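Local structure of glutamyl endopeptidase (Staphylococcus epidermidis, 6PYM) at residues I86-P89 with D93-I96; P67-E72 with T132-D137; Q16-A21 with G176-I181. The protein is a secreted serine protease that cleaves peptide bonds preferentially after glutamate, and also after aspartate. The protein carries 1 engineered substitution. One frame throughout, in Å; residues are numbered along the deposited sequence.

Interaction 1 of 3, residues I86-P89 with D93-I96; sequences IPYP and DLAI
I86 and I96 face each other near the end of an antiparallel beta hairpin, strands 80-87 and 95-99 of the six-stranded barrel that forms one half of the chymotrypsin-like fold. The pair is a hydrogen-bonded one, so two bonds join them, one N-H from each. I86 N donates to I96 O at 2.8 Å, almost straight (173° at the hydrogen) and in the carbonyl plane. The return bond, from I96 N to I86 O, is 2.9 Å long, but its donor stands 35° out of the carbonyl plane of I86. I86 O also receives a CA-H contact from A95 CA, so a single carbonyl serves two neighbouring residues. One step on, P87 and A95 form the non-hydrogen-bonded pair; a proline fits here because the missing N-H would not have pointed at the partner strand, while A95 bonds on its other edge to T48. The pairing continues past the regular strand, where Y88 N reaches L94 O at 2.9 Å.

Polar ends are satisfied outside the hairpin. Y88 OH bonds to E156 and Y88 O takes K50 NZ, while D93 OD2 meets H51 ND1, the contact expected of the predicted charge relay, in which the hairpin's turn supplies the aspartate.

Apolar contact lies on the face carrying I86 and I96 and continues to L94; helix 200-209 lays N209 against both isoleucines, F205 against I96 and V202 against L94. The ring of Y88 swings off toward F205, its CG opposite the backbone N (chi1 178°), while CB stays beside L94, 3.9 Å from L94 CB. The two isoleucines sit 4.0 Å apart at their CB atoms, and beyond these I86 CD1 comes to 4.2 Å from I96 CG2.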
ATOM      1  N   ILE A  86      13.815  -1.534   4.115  1.00 11.36           N
ATOM      2  CA  ILE A  86      14.625  -1.575   2.902  1.00 11.87           C
ATOM      3  C   ILE A  86      14.137  -0.478   1.962  1.00 11.38           C
ATOM      4  O   ILE A  86      13.197  -0.704   1.185  1.00 11.14           O
ATOM      5  CB  ILE A  86      14.541  -2.949   2.222  1.00 15.21           C
ATOM      6  CG1 ILE A  86      14.826  -4.081   3.213  1.00 17.96           C
ATOM      7  CG2 ILE A  86      15.514  -3.017   1.066  1.00 24.06           C
ATOM      8  CD1 ILE A  86      14.445  -5.450   2.690  1.00 21.68           C
ATOM      9  N   PRO A  87      14.716   0.718   2.003  1.00 12.66           N
ATOM     10  CA  PRO A  87      14.248   1.783   1.104  1.00 11.65           C
ATOM     11  C   PRO A  87      14.627   1.489  -0.339  1.00 11.72           C
ATOM     12  O   PRO A  87      15.693   0.937  -0.617  1.00 12.58           O
ATOM     13  CB  PRO A  87      14.981   3.027   1.619  1.00 13.68           C
ATOM     14  CG  PRO A  87      16.215   2.486   2.283  1.00 22.14           C
ATOM     15  CD  PRO A  87      15.807   1.168   2.888  1.00 12.72           C
ATOM     16  N   TYR A  88      13.749   1.861  -1.263  1.00 10.67           N
ATOM     17  CA  TYR A  88      14.104   1.816  -2.672  1.00 10.07           C
ATOM     18  C   TYR A  88      15.269   2.773  -2.911  1.00 10.94           C
ATOM     19  O   TYR A  88      15.219   3.923  -2.462  1.00 11.06           O
ATOM     20  CB  TYR A  88      12.896   2.258  -3.491  1.00 11.86           C
ATOM     21  CG  TYR A  88      13.115   2.320  -4.977  1.00 11.05           C
ATOM     22  CD1 TYR A  88      13.552   1.205  -5.681  1.00 13.42           C
ATOM     23  CD2 TYR A  88      12.861   3.489  -5.683  1.00 12.25           C
ATOM     24  CE1 TYR A  88      13.738   1.252  -7.052  1.00 14.97           C
ATOM     25  CE2 TYR A  88      13.038   3.546  -7.056  1.00 13.55           C
ATOM     26  CZ  TYR A  88      13.488   2.423  -7.732  1.00 14.18           C
ATOM     27  OH  TYR A  88      13.672   2.460  -9.101  1.00 17.27           O
ATOM     28  N   PRO A  89      16.335   2.345  -3.596  1.00 11.01           N
ATOM     29  CA  PRO A  89      17.478   3.255  -3.779  1.00 12.76           C
ATOM     30  C   PRO A  89      17.163   4.458  -4.648  1.00 12.44           C
ATOM     31  O   PRO A  89      17.826   5.494  -4.514  1.00 13.82           O
ATOM     32  CB  PRO A  89      18.555   2.359  -4.410  1.00 15.85           C
ATOM     33  CG  PRO A  89      18.182   0.973  -4.000  1.00 17.81           C
ATOM     34  CD  PRO A  89      16.672   0.960  -3.971  1.00 13.10           C
ATOM     35  N   ASP A  93       9.199   7.534  -3.370  1.00  9.25           N
ATOM     36  CA  ASP A  93       8.711   7.330  -2.004  1.00  8.25           C
ATOM     37  C   ASP A  93       8.252   5.882  -1.795  1.00  7.70           C
ATOM     38  O   ASP A  93       7.078   5.601  -1.525  1.00  8.27           O
ATOM     39  CB  ASP A  93       7.571   8.308  -1.734  1.00  8.87           C
ATOM     40  CG  ASP A  93       7.299   8.528  -0.264  1.00  8.32           C
ATOM     41  OD1 ASP A  93       7.970   7.913   0.583  1.00  8.57           O
ATOM     42  OD2 ASP A  93       6.380   9.331   0.024  1.00  9.40           O
ATOM     43  N   LEU A  94       9.200   4.945  -1.895  1.00  7.55           N
ATOM     44  CA  LEU A  94       8.898   3.516  -1.829  1.00  8.18           C
ATOM     45  C   LEU A  94       9.860   2.827  -0.878  1.00  7.93           C
ATOM     46  O   LEU A  94      11.078   3.029  -0.963  1.00  8.88           O
ATOM     47  CB  LEU A  94       9.043   2.877  -3.208  1.00  9.30           C
ATOM     48  CG  LEU A  94       8.806   1.365  -3.274  1.00  8.67           C
ATOM     49  CD1 LEU A  94       7.362   1.003  -2.900  1.00 10.14           C
ATOM     50  CD2 LEU A  94       9.175   0.840  -4.657  1.00 10.79           C
ATOM     51  N   ALA A  95       9.328   1.981  -0.006  1.00  8.23           N
ATOM     52  CA  ALA A  95      10.151   1.147   0.851  1.00  9.01           C
ATOM     53  C   ALA A  95       9.498  -0.213   1.021  1.00  8.44           C
ATOM     54  O   ALA A  95       8.267  -0.339   1.022  1.00  9.26           O
ATOM     55  CB  ALA A  95      10.343   1.778   2.234  1.00  9.60           C
ATOM     56  N   ILE A  96      10.337  -1.235   1.158  1.00  8.19           N
ATOM     57  CA  ILE A  96       9.904  -2.534   1.651  1.00  8.93           C
ATOM     58  C   ILE A  96      10.038  -2.504   3.161  1.00  9.24           C
ATOM     59  O   ILE A  96      11.060  -2.046   3.691  1.00 10.24           O
ATOM     60  CB  ILE A  96      10.773  -3.664   1.072  1.00  9.98           C
ATOM     61  CG1 ILE A  96      10.682  -3.706  -0.457  1.00 10.28           C
ATOM     62  CG2 ILE A  96      10.394  -5.004   1.704  1.00 11.06           C
ATOM     63  CD1 ILE A  96      11.738  -4.598  -1.112  1.00 12.13           C
TER

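Interaction 2 of 3, residues P67-E72 with T132-D137; sequences PSAKNE and TGYPGD
A69 and Y134 meet through one polar and one apolar contact, a short bridge between the two barrels of the chymotrypsin-like fold. The polar part is a hydrogen bond from Y134 OH to A69 O, 2.7 Å long. It arrives in the carbonyl plane and on a lone pair, with a C=O...donor angle of 119°. The same oxygen lies at the edge of the tyrosine ring, near its plane and 3.4 Å from Y134 CE1, so the phenol is met edge-on. A69 N is also close to the hydroxyl, but the angle is too poor for a bond.

The apolar part is small: the methyl CB of A69 points toward the ring and rests 3.9 Å from Y134 CE1. The tyrosine reaches this far because its CG is anti to the carbonyl carbon (chi1 -66°), which sends the ring across to the loop after strand 64-67.

Both ends have further bonds: Y134 N with S37 OG, and S68 OG with D20 O and N77 ND2. A69 and Y134 are buried. Y134 leaves the end of strand 128-133, with M143 of strand 143-154 beside it and V22 and F24 of strand 22-27 on its way to A69; its ring meets that of F24 edge-to-face.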
ATOM      1  N   PRO A  67      -2.576  -6.515   8.479  1.00  7.82           N
ATOM      2  CA  PRO A  67      -3.174  -6.827   7.176  1.00  8.09           C
ATOM      3  C   PRO A  67      -4.653  -7.110   7.353  1.00  8.02           C
ATOM      4  O   PRO A  67      -5.070  -7.743   8.328  1.00  8.52           O
ATOM      5  CB  PRO A  67      -2.412  -8.081   6.730  1.00  9.22           C
ATOM      6  CG  PRO A  67      -2.002  -8.738   8.014  1.00 10.12           C
ATOM      7  CD  PRO A  67      -1.735  -7.617   8.988  1.00  9.05           C
ATOM      8  N   SER A  68      -5.456  -6.615   6.418  1.00  7.78           N
ATOM      9  CA  SER A  68      -6.894  -6.860   6.412  1.00  7.91           C
ATOM     10  C   SER A  68      -7.613  -6.187   7.568  1.00  8.03           C
ATOM     11  O   SER A  68      -8.719  -6.611   7.924  1.00  8.77           O
ATOM     12  CB  SER A  68      -7.265  -8.357   6.388  1.00  9.13           C
ATOM     13  OG  SER A  68      -6.267  -9.181   5.806  1.00  9.34           O
ATOM     14  N   ALA A  69      -7.026  -5.159   8.180  1.00  8.28           N
ATOM     15  CA  ALA A  69      -7.691  -4.491   9.290  1.00  9.06           C
ATOM     16  C   ALA A  69      -9.060  -3.997   8.853  1.00  9.14           C
ATOM     17  O   ALA A  69      -9.226  -3.474   7.745  1.00  8.65           O
ATOM     18  CB  ALA A  69      -6.854  -3.307   9.760  1.00  9.38           C
ATOM     19  N   LYS A  70     -10.051  -4.190   9.725  1.00 10.27           N
ATOM     20  CA  LYS A  70     -11.430  -3.825   9.426  1.00 10.70           C
ATOM     21  C   LYS A  70     -11.916  -2.620  10.211  1.00 10.23           C
ATOM     22  O   LYS A  70     -12.672  -1.805   9.669  1.00 10.91           O
ATOM     23  CB  LYS A  70     -12.372  -5.013   9.656  1.00 14.02           C
ATOM     24  CG  LYS A  70     -13.813  -4.700   9.270  1.00 15.54           C
ATOM     25  CD  LYS A  70     -14.703  -5.909   9.375  1.00 17.75           C
ATOM     26  CE  LYS A  70     -16.128  -5.554   8.998  1.00 18.13           C
ATOM     27  NZ  LYS A  70     -16.689  -4.479   9.863  1.00 24.71           N
ATOM     28  N   ASN A  71     -11.508  -2.502  11.472  1.00 10.79           N
ATOM     29  CA  ASN A  71     -11.682  -1.291  12.271  1.00 10.92           C
ATOM     30  C   ASN A  71     -10.741  -1.390  13.467  1.00 11.60           C
ATOM     31  O   ASN A  71     -10.014  -2.373  13.622  1.00 12.30           O
ATOM     32  CB  ASN A  71     -13.147  -1.051  12.668  1.00 12.37           C
ATOM     33  CG  ASN A  71     -13.728  -2.178  13.506  1.00 12.93           C
ATOM     34  OD1 ASN A  71     -13.268  -2.444  14.612  1.00 14.26           O
ATOM     35  ND2 ASN A  71     -14.755  -2.829  12.984  1.00 15.81           N
ATOM     36  N   GLU A  72     -10.761  -0.358  14.316  1.00 12.79           N
ATOM     37  CA  GLU A  72      -9.837  -0.248  15.444  1.00 16.70           C
ATOM     38  C   GLU A  72      -9.976  -1.399  16.435  1.00 15.06           C
ATOM     39  O   GLU A  72      -9.026  -1.682  17.176  1.00 17.91           O
ATOM     40  CB  GLU A  72     -10.093   1.091  16.146  1.00 20.67           C
ATOM     41  CG  GLU A  72      -9.095   1.478  17.219  1.00 22.60           C
ATOM     42  CD  GLU A  72      -9.391   2.844  17.818  1.00 20.17           C
ATOM     43  OE1 GLU A  72     -10.488   3.389  17.559  1.00 27.12           O
ATOM     44  OE2 GLU A  72      -8.525   3.372  18.541  1.00 26.05           O
ATOM     45  N   THR A 132      -6.714   1.682  -2.546  1.00  7.09           N
ATOM     46  CA  THR A 132      -7.414   1.091  -1.417  1.00  7.05           C
ATOM     47  C   THR A 132      -6.492   1.059  -0.212  1.00  6.94           C
ATOM     48  O   THR A 132      -5.348   0.608  -0.311  1.00  7.22           O
ATOM     49  CB  THR A 132      -7.947  -0.288  -1.796  1.00  8.03           C
ATOM     50  OG1 THR A 132      -8.831  -0.113  -2.907  1.00  9.63           O
ATOM     51  CG2 THR A 132      -8.697  -0.947  -0.633  1.00  9.04           C
ATOM     52  N   GLY A 133      -6.986   1.557   0.914  1.00  7.09           N
ATOM     53  CA  GLY A 133      -6.155   1.716   2.087  1.00  7.28           C
ATOM     54  C   GLY A 133      -6.934   2.375   3.200  1.00  6.67           C
ATOM     55  O   GLY A 133      -8.153   2.186   3.291  1.00  7.23           O
ATOM     56  N   TYR A 134      -6.245   3.150   4.037  1.00  6.83           N
ATOM     57  CA  TYR A 134      -6.747   3.554   5.352  1.00  7.30           C
ATOM     58  C   TYR A 134      -6.721   5.073   5.503  1.00  7.64           C
ATOM     59  O   TYR A 134      -5.860   5.627   6.195  1.00  8.58           O
ATOM     60  CB  TYR A 134      -5.958   2.830   6.447  1.00  8.49           C
ATOM     61  CG  TYR A 134      -6.217   1.343   6.424  1.00  7.94           C
ATOM     62  CD1 TYR A 134      -7.286   0.814   7.127  1.00  8.13           C
ATOM     63  CD2 TYR A 134      -5.436   0.477   5.656  1.00  7.98           C
ATOM     64  CE1 TYR A 134      -7.573  -0.529   7.089  1.00  8.50           C
ATOM     65  CE2 TYR A 134      -5.713  -0.877   5.620  1.00  7.95           C
ATOM     66  CZ  TYR A 134      -6.776  -1.374   6.343  1.00  8.16           C
ATOM     67  OH  TYR A 134      -7.031  -2.728   6.299  1.00  9.18           O
ATOM     68  N   PRO A 135      -7.671   5.776   4.881  1.00  8.05           N
ATOM     69  CA  PRO A 135      -7.703   7.243   4.987  1.00  8.84           C
ATOM     70  C   PRO A 135      -8.026   7.715   6.394  1.00  8.59           C
ATOM     71  O   PRO A 135      -8.926   7.197   7.057  1.00  9.23           O
ATOM     72  CB  PRO A 135      -8.825   7.639   4.018  1.00  9.27           C
ATOM     73  CG  PRO A 135      -9.710   6.427   3.950  1.00  9.14           C
ATOM     74  CD  PRO A 135      -8.755   5.263   4.030  1.00  8.65           C
ATOM     75  N   GLY A 136      -7.323   8.766   6.821  1.00  9.14           N
ATOM     76  CA  GLY A 136      -7.438   9.284   8.175  1.00 10.22           C
ATOM     77  C   GLY A 136      -8.667  10.116   8.472  1.00 10.43           C
ATOM     78  O   GLY A 136      -8.886  10.459   9.641  1.00 12.35           O
ATOM     79  N   ASP A 137      -9.471  10.463   7.470  1.00  9.80           N
ATOM     80  CA  ASP A 137     -10.731  11.130   7.767  1.00 11.04           C
ATOM     81  C   ASP A 137     -11.818  10.154   8.183  1.00 10.18           C
ATOM     82  O   ASP A 137     -12.848  10.584   8.716  1.00 12.41           O
ATOM     83  CB  ASP A 137     -11.195  11.998   6.593  1.00 10.02           C
ATOM     84  CG  ASP A 137     -11.503  11.198   5.338  1.00 10.53           C
ATOM     85  OD1 ASP A 137     -10.759  10.247   5.006  1.00 10.72           O
ATOM     86  OD2 ASP A 137     -12.485  11.540   4.649  1.00 12.27           O
TER

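Interaction 3 of 3, residues Q16-A21 with G176-I181; sequences QGHYDA and GKNQVI
The imidazole of H18 lies over the side-chain amide of N178, an amide-on-ring stack that joins the loop leading into strand 22-27 to the turn of the beta hairpin 172-174/180-188, in the second barrel of this chymotrypsin-like fold. The two flat groups are only 12° from parallel. N178 OD1 sits above the centre of the ring, and N178 CB adds a CH-pi contact 4.0 Å from the centroid. CG of the amide is 3.4 Å from H18 ND1, so the carbonyl half of the amide overlies the ring, while ND2 projects past its ND1 corner.

Several nitrogen and oxygen atoms approach one another here, yet the angles are poor for hydrogen bonding, as is expected when groups are stacked. The pair is therefore probably held mainly by van der Waals contact, perhaps with a polar component between amide and ring.

Backbone shape places N178, and a side-chain torsion places H18. N178 occupies the left-handed region (phi 63°), where the hairpin turns, and its CB points at H18. The histidine carries CG between its backbone N and carbonyl carbon (chi1 76°), which turns the ring toward the hairpin. F174 adds an edge-to-face contact with the imidazole.

Toward the rim of the opposite imidazole face, Y19 CD1 stands 4.0 Å above the plane of the H18 ring; H18 CE1 thus lies between the Y19 ring and N178 OD1, 3.2 Å from the latter.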
ATOM      1  N   GLN A  16     -11.193 -10.940   2.205  1.00  9.84           N
ATOM      2  CA  GLN A  16     -11.612 -11.674   1.022  1.00 10.40           C
ATOM      3  C   GLN A  16     -11.096 -11.026  -0.258  1.00 11.38           C
ATOM      4  O   GLN A  16     -10.930  -9.808  -0.343  1.00 12.01           O
ATOM      5  CB  GLN A  16     -13.138 -11.792   0.969  1.00 11.96           C
ATOM      6  CG  GLN A  16     -13.744 -12.526   2.156  1.00 12.23           C
ATOM      7  CD  GLN A  16     -13.321 -13.986   2.232  1.00 12.82           C
ATOM      8  OE1 GLN A  16     -12.796 -14.560   1.265  1.00 16.31           O
ATOM      9  NE2 GLN A  16     -13.538 -14.596   3.394  1.00 13.91           N
ATOM     10  N   GLY A  17     -10.836 -11.860  -1.257  1.00 12.53           N
ATOM     11  CA  GLY A  17     -10.404 -11.360  -2.555  1.00 13.84           C
ATOM     12  C   GLY A  17      -9.081 -10.628  -2.465  1.00 11.89           C
ATOM     13  O   GLY A  17      -8.197 -10.991  -1.685  1.00 13.31           O
ATOM     14  N   HIS A  18      -8.942  -9.571  -3.263  1.00 10.90           N
ATOM     15  CA  HIS A  18      -7.684  -8.835  -3.294  1.00 10.13           C
ATOM     16  C   HIS A  18      -7.504  -7.896  -2.106  1.00  8.97           C
ATOM     17  O   HIS A  18      -6.427  -7.300  -1.965  1.00  9.67           O
ATOM     18  CB  HIS A  18      -7.512  -8.093  -4.627  1.00 10.70           C
ATOM     19  CG  HIS A  18      -8.338  -6.848  -4.764  1.00  9.63           C
ATOM     20  ND1 HIS A  18      -9.697  -6.860  -5.006  1.00 11.59           N
ATOM     21  CD2 HIS A  18      -7.974  -5.545  -4.738  1.00 10.09           C
ATOM     22  CE1 HIS A  18     -10.136  -5.618  -5.107  1.00 11.06           C
ATOM     23  NE2 HIS A  18      -9.107  -4.800  -4.957  1.00 10.69           N
ATOM     24  N   TYR A  19      -8.510  -7.763  -1.242  1.00  8.49           N
ATOM     25  CA  TYR A  19      -8.427  -6.835  -0.125  1.00  7.79           C
ATOM     26  C   TYR A  19      -7.577  -7.352   1.021  1.00  8.07           C
ATOM     27  O   TYR A  19      -7.091  -6.542   1.820  1.00  7.86           O
ATOM     28  CB  TYR A  19      -9.829  -6.510   0.387  1.00  8.49           C
ATOM     29  CG  TYR A  19     -10.678  -5.866  -0.677  1.00  9.63           C
ATOM     30  CD1 TYR A  19     -10.414  -4.571  -1.103  1.00  9.45           C
ATOM     31  CD2 TYR A  19     -11.719  -6.557  -1.280  1.00 11.71           C
ATOM     32  CE1 TYR A  19     -11.170  -3.971  -2.083  1.00  9.90           C
ATOM     33  CE2 TYR A  19     -12.486  -5.968  -2.270  1.00 12.57           C
ATOM     34  CZ  TYR A  19     -12.203  -4.675  -2.673  1.00 11.38           C
ATOM     35  OH  TYR A  19     -12.973  -4.098  -3.667  1.00 13.15           O
ATOM     36  N   ASP A  20      -7.364  -8.670   1.109  1.00  8.44           N
ATOM     37  CA  ASP A  20      -6.693  -9.211   2.285  1.00  8.49           C
ATOM     38  C   ASP A  20      -5.290  -8.640   2.460  1.00  7.21           C
ATOM     39  O   ASP A  20      -4.840  -8.432   3.591  1.00  8.27           O
ATOM     40  CB  ASP A  20      -6.686 -10.747   2.301  1.00  9.29           C
ATOM     41  CG  ASP A  20      -5.979 -11.377   1.097  1.00  9.25           C
ATOM     42  OD1 ASP A  20      -5.699 -10.694   0.085  1.00 10.55           O
ATOM     43  OD2 ASP A  20      -5.728 -12.612   1.162  1.00 10.96           O
ATOM     44  N   ALA A  21      -4.588  -8.381   1.357  1.00  7.76           N
ATOM     45  CA  ALA A  21      -3.217  -7.895   1.425  1.00  7.26           C
ATOM     46  C   ALA A  21      -3.129  -6.420   1.792  1.00  7.22           C
ATOM     47  O   ALA A  21      -2.047  -5.951   2.167  1.00  7.33           O
ATOM     48  CB  ALA A  21      -2.508  -8.147   0.092  1.00  7.97           C
ATOM     49  N   GLY A 176      -7.708  -3.042 -13.089  1.00 11.56           N
ATOM     50  CA  GLY A 176      -8.945  -3.799 -13.178  1.00 12.60           C
ATOM     51  C   GLY A 176      -8.775  -5.285 -12.953  1.00 12.93           C
ATOM     52  O   GLY A 176      -9.751  -5.964 -12.613  1.00 14.65           O
ATOM     53  N   LYS A 177      -7.569  -5.806 -13.147  1.00 12.26           N
ATOM     54  CA  LYS A 177      -7.243  -7.189 -12.828  1.00 12.79           C
ATOM     55  C   LYS A 177      -6.850  -7.381 -11.365  1.00 11.23           C
ATOM     56  O   LYS A 177      -6.421  -8.477 -10.987  1.00 12.43           O
ATOM     57  CB  LYS A 177      -6.122  -7.693 -13.740  1.00 14.91           C
ATOM     58  CG  LYS A 177      -6.490  -7.768 -15.219  1.00 19.83           C
ATOM     59  CD  LYS A 177      -5.283  -8.167 -16.055  1.00 23.14           C
ATOM     60  CE  LYS A 177      -5.623  -8.217 -17.534  1.00 28.03           C
ATOM     61  NZ  LYS A 177      -4.424  -8.532 -18.353  1.00 31.01           N
ATOM     62  N   ASN A 178      -6.979  -6.341 -10.542  1.00 10.68           N
ATOM     63  CA  ASN A 178      -6.627  -6.401  -9.126  1.00 10.29           C
ATOM     64  C   ASN A 178      -5.150  -6.682  -8.911  1.00  9.82           C
ATOM     65  O   ASN A 178      -4.765  -7.314  -7.926  1.00 12.19           O
ATOM     66  CB  ASN A 178      -7.524  -7.356  -8.343  1.00 13.25           C
ATOM     67  CG  ASN A 178      -8.947  -6.866  -8.276  1.00 13.84           C
ATOM     68  OD1 ASN A 178      -9.185  -5.664  -8.203  1.00 15.99           O
ATOM     69  ND2 ASN A 178      -9.900  -7.788  -8.288  1.00 18.55           N
ATOM     70  N   GLN A 179      -4.326  -6.190  -9.823  1.00  9.95           N
ATOM     71  CA  GLN A 179      -2.880  -6.217  -9.693  1.00 10.09           C
ATOM     72  C   GLN A 179      -2.381  -4.839  -9.280  1.00  8.62           C
ATOM     73  O   GLN A 179      -2.947  -3.817  -9.671  1.00  9.27           O
ATOM     74  CB  GLN A 179      -2.238  -6.584 -11.031  1.00 10.78           C
ATOM     75  CG  GLN A 179      -2.792  -7.862 -11.643  1.00 12.17           C
ATOM     76  CD  GLN A 179      -2.409  -8.019 -13.102  1.00 13.40           C
ATOM     77  OE1 GLN A 179      -2.157  -7.036 -13.801  1.00 13.89           O
ATOM     78  NE2 GLN A 179      -2.352  -9.270 -13.572  1.00 15.28           N
ATOM     79  N   VAL A 180      -1.299  -4.825  -8.510  1.00  8.24           N
ATOM     80  CA  VAL A 180      -0.738  -3.573  -8.006  1.00  8.92           C
ATOM     81  C   VAL A 180       0.122  -2.934  -9.091  1.00  8.47           C
ATOM     82  O   VAL A 180       1.137  -3.504  -9.505  1.00  9.38           O
ATOM     83  CB  VAL A 180       0.080  -3.810  -6.729  1.00  8.50           C
ATOM     84  CG1 VAL A 180       0.637  -2.491  -6.193  1.00  9.96           C
ATOM     85  CG2 VAL A 180      -0.746  -4.520  -5.670  1.00  9.50           C
ATOM     86  N   ILE A 181      -0.277  -1.742  -9.538  1.00  8.38           N
ATOM     87  CA  ILE A 181       0.473  -0.997 -10.541  1.00  8.60           C
ATOM     88  C   ILE A 181       1.354   0.081  -9.922  1.00  8.37           C
ATOM     89  O   ILE A 181       2.286   0.563 -10.588  1.00  8.73           O
ATOM     90  CB  ILE A 181      -0.460  -0.380 -11.608  1.00  8.74           C
ATOM     91  CG1 ILE A 181      -1.383   0.681 -10.997  1.00  9.67           C
ATOM     92  CG2 ILE A 181      -1.240  -1.472 -12.339  1.00 10.27           C
ATOM     93  CD1 ILE A 181      -2.222   1.418 -12.037  1.00 10.68           C
TER

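Read from the N terminus, the three contacts nest without crossing. Interaction 3 opens at 16-21 and closes the widest loop at 176-181. Inside it, interaction 2 runs from 67-72 to 132-137, and inside that, interaction 1 closes the tight turn between 86-89 and 93-96. The innermost contact stays within one barrel; the outer two tie that barrel, or the loop leading into it, to the sheet of the other. Interactions 2 and 3 adjoin, joined where S68 meets D20 and by packing of T132 on Y19. Interaction 1 lies across the chain's centre from both, its centre about 22 Å from that of interaction 2.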